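SusD superfamily protein (Bacteroides fragilis NCTC 9343, PDB 3NQP) probably binds glycans at the outer membrane of the bacterium, as SusD-family proteins do when they pass them to a partner transporter. Local coordinates at residues G30-L35 against L117-G122; N185-D188 against K194-Y197; W198-T203 against N241-K246; E204-E209 against I378-P383. One frame throughout, in Å; residues are numbered along the deposited sequence. Where two conformers were deposited one is given.

Interaction 1. Residues G30-L35 against L117-G122; sequences GIHKHL and LGEVYG. With EDO (1,2-ethanediol), chain G.
Ile31 and Val120 make the apolar half of this helix-to-helix contact. The end of the isoleucine, CD1, lies 3.9 Å from CG2 of the valine, and the two side chains cross at about a right angle. Ile31 holds CG1 beside its backbone N (chi1 -77°) and the chain runs on extended, which carries CD1 across to the other helix; a short, branched valine suits the receiving side. The CA atoms of Ile31 and Val120 stay 8.4 Å apart.

The polar half is a near approach of His32 and Glu119. Ring and carboxylate planes are turned 46° apart, and NE2 of His32 is 4.1 Å from OE2 of Glu119, too far for a bond. His32 ND1 donates to Ile28 O within its own helix, and NE2 accepts from Trp198 N. These bonds set the ring's rotation and point to the neutral ND1-H tautomer, leaving Glu119 a neighbour, not an ion-pair partner.

Lys33 NZ binds O1 of an ethanediol molecule at 2.7 Å. Helix 89-102 adds to the apolar cluster, with Leu95 on Ile31 and Phe98 and Ile99 on Val120, while helix 163-181 flanks helix 110-135 through Phe181 on Glu119.

Interaction 2. Residues N185-D188 against K194-Y197; sequences NDFD and KKVY. With EDO (1,2-ethanediol), chain G.
Lys195 lays its chain over one face of the Phe187 ring. Its CE stands 3.9 Å from the ring centroid and only 7° off the normal, a CH-pi contact; NZ stands higher above the same face, 4.9 Å from the centroid, a cation-pi contact. The lysine gets there with CG beside its backbone N (chi1 -71°) and every later torsion extended, a straight rod that crosses the ring obliquely; Lys195 CG touches Phe187 CD1 at 3.8 Å. The methylenes suit the apolar face, while the ammonium reaches past the ring to Ile265 O and Asn262 O.

Asp188 holds CG anti to its backbone N (chi1 -164°), laying the carboxylate against the backbone of Lys194, whose extended side chain leads away. Asp188 OD2 is 3.8 Å from Lys194 CB, and Asp188 OD1 accepts from Gly193 N. Asp186 OD1 accepts from Asp188 N at 2.8 Å, an Asx turn that fixes the bend of this loop; the donor comes from above the carboxylate plane.

A water lies 2.7 Å from Phe187 O and also bonds Tyr197 O. The cost of burying the lysine's charge is probably offset by the carbonyl oxygens at its tip and by the aromatic face beneath it.

Interaction 3. Residues W198-T203 against N241-K246; sequences WSKAAT and NNYNLK. With EDO (1,2-ethanediol), chain H.
The contact joins the N-terminus of helix 200-216 to the loop just after the C-terminal end of helix 228-241. Ala201 CB sits over one face of the Tyr243 ring, 3.7 Å from the centroid and 14° off the normal, offset toward the rim on the CD1 and CE1 side, a CH-pi contact. Alanine suits the place: its methyl lets the ring come close to the helix backbone, where the CA atoms of Ala201 and Tyr243 are 7.4 Å apart.

Tyr243 holds CG beside its backbone N (chi1 -62°), which directs the ring at the helix and brings its hydroxyl against the methylenes of Lys200, which cross the tyrosine at about a right angle. Lys200 CE is 3.4 Å from Tyr243 OH. The hydroxyl is bonded to Glu204 OE2, one turn along the same helix, and Lys200 NZ goes to Gly182 O and Asn185 OD1, so both polar ends are anchored beyond the pair.

The helix start is itself secured. Ser199 OG accepts from Ala202 N at 3.3 Å, and Trp198 NE1 gives a bond to Thr203 OG1 at 2.9 Å, nearly in the indole plane, while Ala202 CB covers one face of that indole. A serine whose side chain takes the backbone N-H three residues on is the classic N-cap of an alpha-helix.

Interaction 4. Residues E204-E209 against I378-P383; sequences ECLMGE and IFYRLP
Tyr380 presents one ring face to Cys205 and its hydroxyl end to Glu209, and these two approaches define the contact. Helix 200-216 here packs on the end of strand 377-381, which pairs with strand 265-269; Phe379 and Tyr380, both opposite Phe267, form a classic beta bulge. Over the ring face stands Cys205 CB, 3.5 Å from the centroid and 8° off the normal, a CH-pi contact almost above the ring centre. The thiol, with SG beside the backbone N, lies back toward Tyr380 CB, 4.5 Å from the centroid in an oblique sulfur-aromatic contact. A short side chain such as cysteine allows the ring to lie close against the helix.

At the far end, Tyr380 OH donates to Glu209 OE1 at 2.7 Å. The oxygen lies near the ring plane, at its edge, and is met on the syn side, 32° out of the carboxylate plane; carboxylate and ring are turned 70° apart. Glu209 comes from one turn further along the helix, its chain extended. Leu206 CD1 packs on the same hydroxyl at 3.4 Å, an apolar wall beside the bond.

Tyrosine therefore answers both needs of the place, with a flat apolar surface for the helix and a donor for a carboxylate. Arg133 lies at the range of a weak, long ion pair from Glu209 OE2, which is consistent with an ionised carboxylate and might strengthen the bond it accepts.

In the fold
Interactions 1, 3 and 4 are buried, whereas interaction 2 is only partly so, and interaction 4 lies nearest the centre of the chain. Interactions 3 and 4 use successive turns of helix 200-216 and are joined by the bond from Tyr243 to Glu204; in both, a small helix residue meets a tyrosine face, but only interaction 4 has a direct hydrogen bond between its segments. Interaction 2, in the loop leading into that helix, relies on a lysine over a ring and on water. It connects to interaction 3 through Asn185 and to interaction 1 where His32 meets Tyr197. Interaction 1 is a sparser helix pair, beside the same ethanediol as interaction 2.

Interaction 1. Residues G30-L35 against L117-G122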
loop_
_atom_site.group_PDB
_atom_site.type_symbol
_atom_site.label_atom_id
_atom_site.label_comp_id
_atom_site.label_asym_id
_atom_site.label_seq_id
_atom_site.Cartn_x
_atom_site.Cartn_y
_atom_site.Cartn_z
ATOM N N GLY A 30 -1.143 19.488 -10.511
ATOM C CA GLY A 30 -2.294 18.720 -11.003
ATOM C C GLY A 30 -1.980 17.248 -11.069
ATOM O O GLY A 30 -2.800 16.423 -10.696
ATOM N N ILE A 31 -0.821 16.916 -11.609
ATOM C CA ILE A 31 -0.362 15.509 -11.637
ATOM C C ILE A 31 -0.397 14.919 -10.216
ATOM O O ILE A 31 -0.848 13.782 -10.015
ATOM C CB ILE A 31 1.046 15.355 -12.265
ATOM C CG1 ILE A 31 0.982 15.457 -13.808
ATOM C CG2 ILE A 31 1.730 14.010 -11.775
ATOM C CD1 ILE A 31 2.353 15.778 -14.480
ATOM N N HIS A 32 0.062 15.681 -9.225
ATOM C CA HIS A 32 0.045 15.152 -7.858
ATOM C C HIS A 32 -1.370 15.006 -7.248
ATOM O O HIS A 32 -1.612 14.118 -6.458
ATOM C CB HIS A 32 1.003 15.931 -6.935
ATOM C CG HIS A 32 2.437 15.592 -7.172
ATOM N ND1 HIS A 32 3.161 16.116 -8.227
ATOM C CD2 HIS A 32 3.261 14.725 -6.540
ATOM C CE1 HIS A 32 4.373 15.595 -8.222
ATOM N NE2 HIS A 32 4.467 14.763 -7.196
ATOM N N LYS A 33 -2.295 15.889 -7.606
ATOM C CA LYS A 33 -3.642 15.817 -7.061
ATOM C C LYS A 33 -4.388 14.637 -7.721
ATOM O O LYS A 33 -5.229 14.005 -7.105
ATOM C CB LYS A 33 -4.391 17.135 -7.241
ATOM C CG LYS A 33 -3.734 18.320 -6.447
ATOM C CD LYS A 33 -4.650 19.516 -6.303
ATOM C CE LYS A 33 -3.993 20.693 -5.507
ATOM N NZ LYS A 33 -2.778 20.299 -4.666
ATOM N N HIS A 34 -4.081 14.348 -8.977
ATOM C CA HIS A 34 -4.686 13.203 -9.646
ATOM C C HIS A 34 -4.113 11.924 -9.059
ATOM O O HIS A 34 -4.789 10.890 -9.021
ATOM C CB HIS A 34 -4.425 13.245 -11.160
ATOM C CG HIS A 34 -5.343 14.157 -11.915
ATOM N ND1 HIS A 34 -4.906 14.977 -12.938
ATOM C CD2 HIS A 34 -6.673 14.377 -11.805
ATOM C CE1 HIS A 34 -5.924 15.665 -13.420
ATOM N NE2 HIS A 34 -7.010 15.319 -12.752
ATOM N N LEU A 35 -2.858 11.982 -8.618
ATOM C CA LEU A 35 -2.253 10.848 -7.954
ATOM C C LEU A 35 -2.968 10.679 -6.599
ATOM O O LEU A 35 -3.285 9.552 -6.222
ATOM C CB LEU A 35 -0.758 11.047 -7.735
ATOM C CG LEU A 35 0.034 9.981 -7.013
ATOM C CD1 LEU A 35 0.087 8.708 -7.913
ATOM C CD2 LEU A 35 1.420 10.494 -6.649
ATOM N N LEU A 117 11.123 16.351 -14.424
ATOM C CA LEU A 117 11.154 15.160 -15.291
ATOM C C LEU A 117 11.454 13.897 -14.430
ATOM O O LEU A 117 10.849 12.854 -14.623
ATOM C CB LEU A 117 12.115 15.339 -16.466
ATOM C CG LEU A 117 11.586 16.319 -17.520
ATOM C CD1 LEU A 117 12.636 16.646 -18.564
ATOM C CD2 LEU A 117 10.263 15.797 -18.140
ATOM N N GLY A 118 12.314 14.016 -13.425
ATOM C CA GLY A 118 12.532 12.927 -12.498
ATOM C C GLY A 118 11.219 12.500 -11.872
ATOM O O GLY A 118 10.933 11.306 -11.725
ATOM N N GLU A 119 10.392 13.470 -11.522
ATOM C CA GLU A 119 9.142 13.151 -10.823
ATOM C C GLU A 119 8.223 12.414 -11.800
ATOM O O GLU A 119 7.631 11.391 -11.441
ATOM C CB GLU A 119 8.448 14.394 -10.276
ATOM C CG GLU A 119 9.168 15.032 -9.104
ATOM C CD GLU A 119 8.419 16.193 -8.488
ATOM O OE1 GLU A 119 8.008 17.072 -9.238
ATOM O OE2 GLU A 119 8.257 16.253 -7.232
ATOM N N VAL A 120 8.133 12.912 -13.037
ATOM C CA VAL A 120 7.105 12.452 -13.943
ATOM C C VAL A 120 7.467 11.072 -14.512
ATOM O O VAL A 120 6.607 10.236 -14.646
ATOM C CB VAL A 120 6.783 13.497 -15.032
ATOM C CG1 VAL A 120 5.919 12.904 -16.097
ATOM C CG2 VAL A 120 6.100 14.738 -14.364
ATOM N N TYR A 121 8.744 10.810 -14.783
ATOM C CA TYR A 121 9.157 9.445 -15.159
ATOM C C TYR A 121 9.004 8.464 -14.018
ATOM O O TYR A 121 8.597 7.324 -14.235
ATOM C CB TYR A 121 10.587 9.428 -15.645
ATOM C CG TYR A 121 10.782 9.881 -17.073
ATOM C CD1 TYR A 121 10.640 8.969 -18.133
ATOM C CD2 TYR A 121 11.168 11.178 -17.384
ATOM C CE1 TYR A 121 10.863 9.338 -19.445
ATOM C CE2 TYR A 121 11.367 11.561 -18.728
ATOM C CZ TYR A 121 11.232 10.621 -19.737
ATOM O OH TYR A 121 11.451 10.951 -21.042
ATOM N N GLY A 122 9.295 8.904 -12.793
ATOM C CA GLY A 122 9.043 8.086 -11.624
ATOM C C GLY A 122 7.581 7.685 -11.483
ATOM O O GLY A 122 7.258 6.543 -11.133
HETATM C C1 EDO G . -0.378 18.829 -2.324
HETATM O O1 EDO G . -1.796 18.820 -2.587
HETATM C C2 EDO G . 0.347 18.022 -3.393
HETATM O O2 EDO G . 0.166 18.691 -4.650
#

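Interaction 2. Residues N185-D188 against K194-Y197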
loop_
_atom_site.group_PDB
_atom_site.type_symbol
_atom_site.label_atom_id
_atom_site.label_comp_id
_atom_site.label_asym_id
_atom_site.label_seq_id
_atom_site.Cartn_x
_atom_site.Cartn_y
_atom_site.Cartn_z
ATOM N N ASN A 185 19.085 15.085 -3.907
ATOM C CA ASN A 185 18.439 14.254 -2.853
ATOM C C ASN A 185 17.378 15.019 -2.038
ATOM O O ASN A 185 16.716 14.437 -1.178
ATOM C CB ASN A 185 19.507 13.731 -1.884
ATOM C CG ASN A 185 20.338 12.580 -2.452
ATOM O OD1 ASN A 185 20.530 12.418 -3.668
ATOM N ND2 ASN A 185 20.852 11.769 -1.546
ATOM N N ASP A 186 17.229 16.320 -2.294
ATOM C CA ASP A 186 16.366 17.190 -1.478
ATOM C C ASP A 186 14.930 16.735 -1.684
ATOM O O ASP A 186 14.491 16.445 -2.784
ATOM C CB ASP A 186 16.572 18.668 -1.875
ATOM C CG ASP A 186 15.887 19.710 -0.917
ATOM O OD1 ASP A 186 14.908 19.432 -0.165
ATOM O OD2 ASP A 186 16.325 20.890 -0.980
ATOM N N PHE A 187 14.210 16.638 -0.588
ATOM C CA PHE A 187 12.809 16.321 -0.656
ATOM C C PHE A 187 11.890 17.481 -1.065
ATOM O O PHE A 187 10.745 17.222 -1.439
ATOM C CB PHE A 187 12.343 15.769 0.682
ATOM C CG PHE A 187 12.795 14.360 0.959
ATOM C CD1 PHE A 187 12.102 13.267 0.419
ATOM C CD2 PHE A 187 13.844 14.121 1.827
ATOM C CE1 PHE A 187 12.481 11.937 0.747
ATOM C CE2 PHE A 187 14.249 12.820 2.121
ATOM C CZ PHE A 187 13.578 11.740 1.597
ATOM N N ASP A 188 12.362 18.729 -0.995
ATOM C CA ASP A 188 11.442 19.899 -1.041
ATOM C C ASP A 188 12.156 21.105 -1.638
ATOM O O ASP A 188 12.182 22.160 -1.030
ATOM C CB ASP A 188 10.953 20.272 0.374
ATOM C CG ASP A 188 9.717 21.198 0.370
ATOM O OD1 ASP A 188 8.960 21.245 -0.647
ATOM O OD2 ASP A 188 9.508 21.867 1.420
ATOM N N LYS A 194 6.989 19.305 1.707
ATOM C CA LYS A 194 8.022 18.312 1.975
ATOM C C LYS A 194 7.378 16.908 2.021
ATOM O O LYS A 194 6.323 16.709 2.616
ATOM C CB LYS A 194 8.692 18.667 3.311
ATOM C CG LYS A 194 9.854 17.767 3.680
ATOM C CD LYS A 194 10.346 18.052 5.124
ATOM C CE LYS A 194 11.673 17.286 5.378
ATOM N NZ LYS A 194 12.161 17.483 6.785
ATOM N N LYS A 195 8.000 15.969 1.333
ATOM C CA LYS A 195 7.577 14.582 1.293
ATOM C C LYS A 195 6.199 14.316 0.691
ATOM O O LYS A 195 5.738 13.211 0.750
ATOM C CB LYS A 195 7.775 13.951 2.671
ATOM C CG LYS A 195 9.301 13.773 2.931
ATOM C CD LYS A 195 9.653 13.463 4.350
ATOM C CE LYS A 195 11.138 13.197 4.540
ATOM N NZ LYS A 195 11.410 12.462 5.837
ATOM N N VAL A 196 5.572 15.323 0.084
ATOM C CA VAL A 196 4.317 15.100 -0.641
ATOM C C VAL A 196 4.370 15.370 -2.147
ATOM O O VAL A 196 3.347 15.324 -2.831
ATOM C CB VAL A 196 3.169 15.853 0.037
ATOM C CG1 VAL A 196 2.990 15.255 1.516
ATOM C CG2 VAL A 196 3.391 17.432 -0.012
ATOM N N TYR A 197 5.575 15.619 -2.637
ATOM C CA TYR A 197 5.917 15.582 -4.062
ATOM C C TYR A 197 6.904 14.448 -4.259
ATOM O O TYR A 197 7.708 14.162 -3.387
ATOM C CB TYR A 197 6.539 16.910 -4.504
ATOM C CG TYR A 197 5.505 17.994 -4.597
ATOM C CD1 TYR A 197 5.118 18.721 -3.475
ATOM C CD2 TYR A 197 4.855 18.252 -5.809
ATOM C CE1 TYR A 197 4.122 19.724 -3.564
ATOM C CE2 TYR A 197 3.884 19.220 -5.919
ATOM C CZ TYR A 197 3.506 19.957 -4.784
ATOM O OH TYR A 197 2.547 20.930 -4.883
HETATM C C1 EDO G . -0.378 18.829 -2.324
HETATM O O1 EDO G . -1.796 18.820 -2.587
HETATM C C2 EDO G . 0.347 18.022 -3.393
HETATM O O2 EDO G . 0.166 18.691 -4.650
HETATM O O HOH W 1 9.255 15.031 -1.380
#

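Interaction 3. Residues W198-T203 against N241-K246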
loop_
_atom_site.group_PDB
_atom_site.type_symbol
_atom_site.label_atom_id
_atom_site.label_comp_id
_atom_site.label_asym_id
_atom_site.label_seq_id
_atom_site.Cartn_x
_atom_site.Cartn_y
_atom_site.Cartn_z
ATOM N N TRP A 198 6.850 13.808 -5.413
ATOM C CA TRP A 198 7.719 12.676 -5.683
ATOM C C TRP A 198 9.166 13.137 -5.694
ATOM O O TRP A 198 9.446 14.294 -6.020
ATOM C CB TRP A 198 7.321 12.039 -7.016
ATOM C CG TRP A 198 7.920 10.666 -7.252
ATOM C CD1 TRP A 198 9.087 10.396 -7.874
ATOM C CD2 TRP A 198 7.395 9.416 -6.825
ATOM N NE1 TRP A 198 9.310 9.052 -7.906
ATOM C CE2 TRP A 198 8.275 8.422 -7.279
ATOM C CE3 TRP A 198 6.235 9.030 -6.137
ATOM C CZ2 TRP A 198 8.042 7.065 -7.088
ATOM C CZ3 TRP A 198 6.026 7.680 -5.932
ATOM C CH2 TRP A 198 6.925 6.723 -6.384
ATOM N N SER A 199 10.076 12.263 -5.271
ATOM C CA SER A 199 11.465 12.639 -4.999
ATOM C C SER A 199 12.369 11.519 -5.460
ATOM O O SER A 199 11.896 10.426 -5.780
ATOM C CB SER A 199 11.671 12.850 -3.492
ATOM O OG SER A 199 11.432 11.609 -2.761
ATOM N N LYS A 200 13.668 11.774 -5.427
ATOM C CA LYS A 200 14.684 10.753 -5.735
ATOM C C LYS A 200 14.589 9.544 -4.805
ATOM O O LYS A 200 14.620 8.375 -5.241
ATOM C CB LYS A 200 16.068 11.371 -5.710
ATOM C CG LYS A 200 17.189 10.456 -6.180
ATOM C CD LYS A 200 18.511 11.098 -5.891
ATOM C CE LYS A 200 19.601 10.116 -5.992
ATOM N NZ LYS A 200 20.906 10.713 -5.929
ATOM N N ALA A 201 14.448 9.798 -3.520
ATOM C CA ALA A 201 14.234 8.710 -2.577
ATOM C C ALA A 201 13.033 7.830 -2.947
ATOM O O ALA A 201 13.053 6.638 -2.796
ATOM C CB ALA A 201 14.065 9.258 -1.209
ATOM N N ALA A 202 11.959 8.454 -3.375
ATOM C CA ALA A 202 10.761 7.743 -3.726
ATOM C C ALA A 202 11.013 6.834 -4.919
ATOM O O ALA A 202 10.543 5.665 -4.932
ATOM C CB ALA A 202 9.610 8.734 -4.013
ATOM N N THR A 203 11.748 7.349 -5.914
ATOM C CA THR A 203 12.149 6.525 -7.046
ATOM C C THR A 203 13.020 5.345 -6.595
ATOM O O THR A 203 12.863 4.197 -7.091
ATOM C CB THR A 203 12.853 7.324 -8.143
ATOM O OG1 THR A 203 11.888 8.156 -8.791
ATOM C CG2 THR A 203 13.516 6.360 -9.223
ATOM N N ASN A 241 20.579 5.204 3.865
ATOM C CA ASN A 241 21.870 5.836 4.232
ATOM C C ASN A 241 22.052 7.316 3.878
ATOM O O ASN A 241 22.855 8.003 4.516
ATOM C CB ASN A 241 23.058 5.019 3.670
ATOM C CG ASN A 241 23.187 3.660 4.310
ATOM O OD1 ASN A 241 22.548 3.388 5.311
ATOM N ND2 ASN A 241 23.998 2.791 3.726
ATOM N N ASN A 242 21.315 7.801 2.880
ATOM C CA ASN A 242 21.660 9.015 2.156
ATOM C C ASN A 242 20.630 10.145 2.253
ATOM O O ASN A 242 20.767 11.147 1.583
ATOM C CB ASN A 242 21.888 8.667 0.681
ATOM C CG ASN A 242 23.058 7.723 0.479
ATOM O OD1 ASN A 242 24.087 7.899 1.094
ATOM N ND2 ASN A 242 22.889 6.689 -0.374
ATOM N N TYR A 243 19.591 9.972 3.061
ATOM C CA TYR A 243 18.479 10.919 3.076
ATOM C C TYR A 243 18.065 11.428 4.456
ATOM O O TYR A 243 17.009 12.044 4.597
ATOM C CB TYR A 243 17.251 10.293 2.351
ATOM C CG TYR A 243 17.487 9.973 0.885
ATOM C CD1 TYR A 243 17.245 10.899 -0.096
ATOM C CD2 TYR A 243 17.934 8.715 0.495
ATOM C CE1 TYR A 243 17.466 10.598 -1.430
ATOM C CE2 TYR A 243 18.153 8.393 -0.832
ATOM C CZ TYR A 243 17.916 9.335 -1.803
ATOM O OH TYR A 243 18.129 8.976 -3.114
ATOM N N ASN A 244 18.856 11.141 5.482
ATOM C CA ASN A 244 18.548 11.588 6.825
ATOM C C ASN A 244 17.253 11.063 7.382
ATOM O O ASN A 244 16.649 11.706 8.225
ATOM C CB ASN A 244 18.479 13.133 6.865
ATOM C CG ASN A 244 19.793 13.780 6.517
ATOM O OD1 ASN A 244 19.875 14.593 5.587
ATOM N ND2 ASN A 244 20.845 13.384 7.225
ATOM N N LEU A 245 16.807 9.911 6.900
ATOM C CA LEU A 245 15.588 9.300 7.379
ATOM C C LEU A 245 15.800 8.619 8.741
ATOM O O LEU A 245 16.881 8.043 9.010
ATOM C CB LEU A 245 15.067 8.277 6.343
ATOM C CG LEU A 245 14.581 8.879 5.032
ATOM C CD1 LEU A 245 14.681 7.894 3.832
ATOM C CD2 LEU A 245 13.124 9.466 5.204
ATOM N N LYS A 246 14.756 8.628 9.580
ATOM C CA LYS A 246 14.813 7.949 10.874
ATOM C C LYS A 246 13.460 7.420 11.264
ATOM O O LYS A 246 12.488 8.092 11.050
ATOM C CB LYS A 246 15.230 8.936 11.987
ATOM C CG LYS A 246 16.520 9.709 11.730
ATOM C CD LYS A 246 17.008 10.475 13.000
ATOM C CE LYS A 246 17.065 11.985 12.778
ATOM N NZ LYS A 246 17.920 12.319 11.597
HETATM C C1 EDO H . 23.764 -0.783 4.795
HETATM O O1 EDO H . 24.728 0.252 5.012
HETATM C C2 EDO H . 22.689 -0.757 5.877
HETATM O O2 EDO H . 22.059 0.530 5.878
#

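Interaction 4. Residues E204-E209 against I378-P383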
loop_
_atom_site.group_PDB
_atom_site.type_symbol
_atom_site.label_atom_id
_atom_site.label_comp_id
_atom_site.label_asym_id
_atom_site.label_seq_id
_atom_site.Cartn_x
_atom_site.Cartn_y
_atom_site.Cartn_z
ATOM N N GLU A 204 13.929 5.591 -5.667
ATOM C CA GLU A 204 14.774 4.502 -5.147
ATOM C C GLU A 204 13.927 3.436 -4.394
ATOM O O GLU A 204 14.194 2.250 -4.519
ATOM C CB GLU A 204 15.891 5.030 -4.263
ATOM C CG GLU A 204 16.943 5.798 -5.034
ATOM C CD GLU A 204 18.319 5.656 -4.467
ATOM O OE1 GLU A 204 19.011 4.709 -4.889
ATOM O OE2 GLU A 204 18.682 6.448 -3.587
ATOM N N CYS A 205 12.924 3.870 -3.621
ATOM C CA CYS A 205 11.997 2.946 -2.982
ATOM C C CYS A 205 11.252 2.082 -4.011
ATOM O O CYS A 205 11.176 0.868 -3.896
ATOM C CB CYS A 205 10.949 3.685 -2.155
ATOM S SG CYS A 205 11.632 4.305 -0.587
ATOM N N LEU A 206 10.670 2.743 -4.985
ATOM C CA LEU A 206 10.026 2.072 -6.085
ATOM C C LEU A 206 10.982 1.112 -6.766
ATOM O O LEU A 206 10.575 -0.002 -7.124
ATOM C CB LEU A 206 9.431 3.077 -7.084
ATOM C CG LEU A 206 8.575 2.528 -8.214
ATOM C CD1 LEU A 206 7.466 1.604 -7.705
ATOM C CD2 LEU A 206 7.969 3.720 -8.978
HETATM N N MSE A 207 12.240 1.483 -6.955
HETATM C CA MSE A 207 13.168 0.534 -7.601
HETATM C C MSE A 207 13.380 -0.669 -6.701
HETATM O O MSE A 207 13.443 -1.792 -7.162
HETATM C CB MSE A 207 14.517 1.167 -7.994
HETATM C CG MSE A 207 14.399 2.254 -9.014
HETATM SE SE MSE A 207 16.088 3.046 -9.477
HETATM C CE MSE A 207 16.648 1.649 -10.647
ATOM N N GLY A 208 13.467 -0.438 -5.389
ATOM C CA GLY A 208 13.560 -1.541 -4.455
ATOM C C GLY A 208 12.362 -2.467 -4.566
ATOM O O GLY A 208 12.517 -3.684 -4.530
ATOM N N GLU A 209 11.168 -1.892 -4.710
ATOM C CA GLU A 209 9.934 -2.680 -4.759
ATOM C C GLU A 209 9.846 -3.462 -6.079
ATOM O O GLU A 209 9.540 -4.659 -6.090
ATOM C CB GLU A 209 8.703 -1.779 -4.599
ATOM C CG GLU A 209 7.429 -2.485 -4.176
ATOM C CD GLU A 209 6.301 -1.488 -3.957
ATOM O OE1 GLU A 209 6.313 -0.375 -4.508
ATOM O OE2 GLU A 209 5.404 -1.800 -3.202
ATOM N N ILE A 378 0.423 7.364 3.308
ATOM C CA ILE A 378 1.882 7.119 3.201
ATOM C C ILE A 378 2.052 5.961 2.252
ATOM O O ILE A 378 1.409 4.924 2.458
ATOM C CB ILE A 378 2.495 6.729 4.575
ATOM C CG1 ILE A 378 2.210 7.847 5.584
ATOM C CG2 ILE A 378 4.007 6.353 4.396
ATOM C CD1 ILE A 378 2.516 7.566 7.051
ATOM N N PHE A 379 2.850 6.149 1.197
ATOM C CA PHE A 379 3.193 5.094 0.269
ATOM C C PHE A 379 4.510 4.419 0.661
ATOM O O PHE A 379 4.598 3.212 0.577
ATOM C CB PHE A 379 3.314 5.643 -1.164
ATOM C CG PHE A 379 2.006 5.941 -1.825
ATOM C CD1 PHE A 379 0.792 5.779 -1.181
ATOM C CD2 PHE A 379 2.013 6.424 -3.114
ATOM C CE1 PHE A 379 -0.404 6.053 -1.849
ATOM C CE2 PHE A 379 0.833 6.689 -3.785
ATOM C CZ PHE A 379 -0.364 6.510 -3.168
ATOM N N TYR A 380 5.524 5.185 1.070
ATOM C CA TYR A 380 6.783 4.595 1.550
ATOM C C TYR A 380 7.202 5.263 2.851
ATOM O O TYR A 380 7.253 6.487 2.887
ATOM C CB TYR A 380 7.911 4.785 0.567
ATOM C CG TYR A 380 7.674 4.167 -0.759
ATOM C CD1 TYR A 380 7.614 2.770 -0.881
ATOM C CD2 TYR A 380 7.464 4.935 -1.890
ATOM C CE1 TYR A 380 7.400 2.167 -2.060
ATOM C CE2 TYR A 380 7.239 4.309 -3.134
ATOM C CZ TYR A 380 7.198 2.919 -3.202
ATOM O OH TYR A 380 6.993 2.234 -4.389
ATOM N N ARG A 381 7.492 4.462 3.879
ATOM C CA ARG A 381 8.162 4.963 5.099
ATOM C C ARG A 381 9.256 3.961 5.560
ATOM O O ARG A 381 9.368 2.850 5.028
ATOM C CB ARG A 381 7.130 5.247 6.178
ATOM C CG ARG A 381 6.270 4.117 6.546
ATOM C CD ARG A 381 5.334 4.501 7.689
ATOM N NE ARG A 381 4.439 3.407 8.027
ATOM C CZ ARG A 381 4.631 2.492 8.991
ATOM N NH1 ARG A 381 5.697 2.479 9.780
ATOM N NH2 ARG A 381 3.722 1.558 9.169
ATOM N N LEU A 382 10.085 4.357 6.506
ATOM C CA LEU A 382 11.334 3.632 6.735
ATOM C C LEU A 382 11.167 2.149 7.140
ATOM O O LEU A 382 11.926 1.333 6.647
ATOM C CB LEU A 382 12.210 4.394 7.754
ATOM C CG LEU A 382 13.707 4.151 7.721
ATOM C CD1 LEU A 382 14.235 4.614 6.304
ATOM C CD2 LEU A 382 14.372 4.929 8.917
ATOM N N PRO A 383 10.208 1.775 8.041
ATOM C CA PRO A 383 10.103 0.346 8.349
ATOM C C PRO A 383 9.767 -0.552 7.136
ATOM O O PRO A 383 10.106 -1.757 7.136
ATOM C CB PRO A 383 8.969 0.266 9.412
ATOM C CG PRO A 383 8.982 1.628 10.075
ATOM C CD PRO A 383 9.311 2.571 8.881
#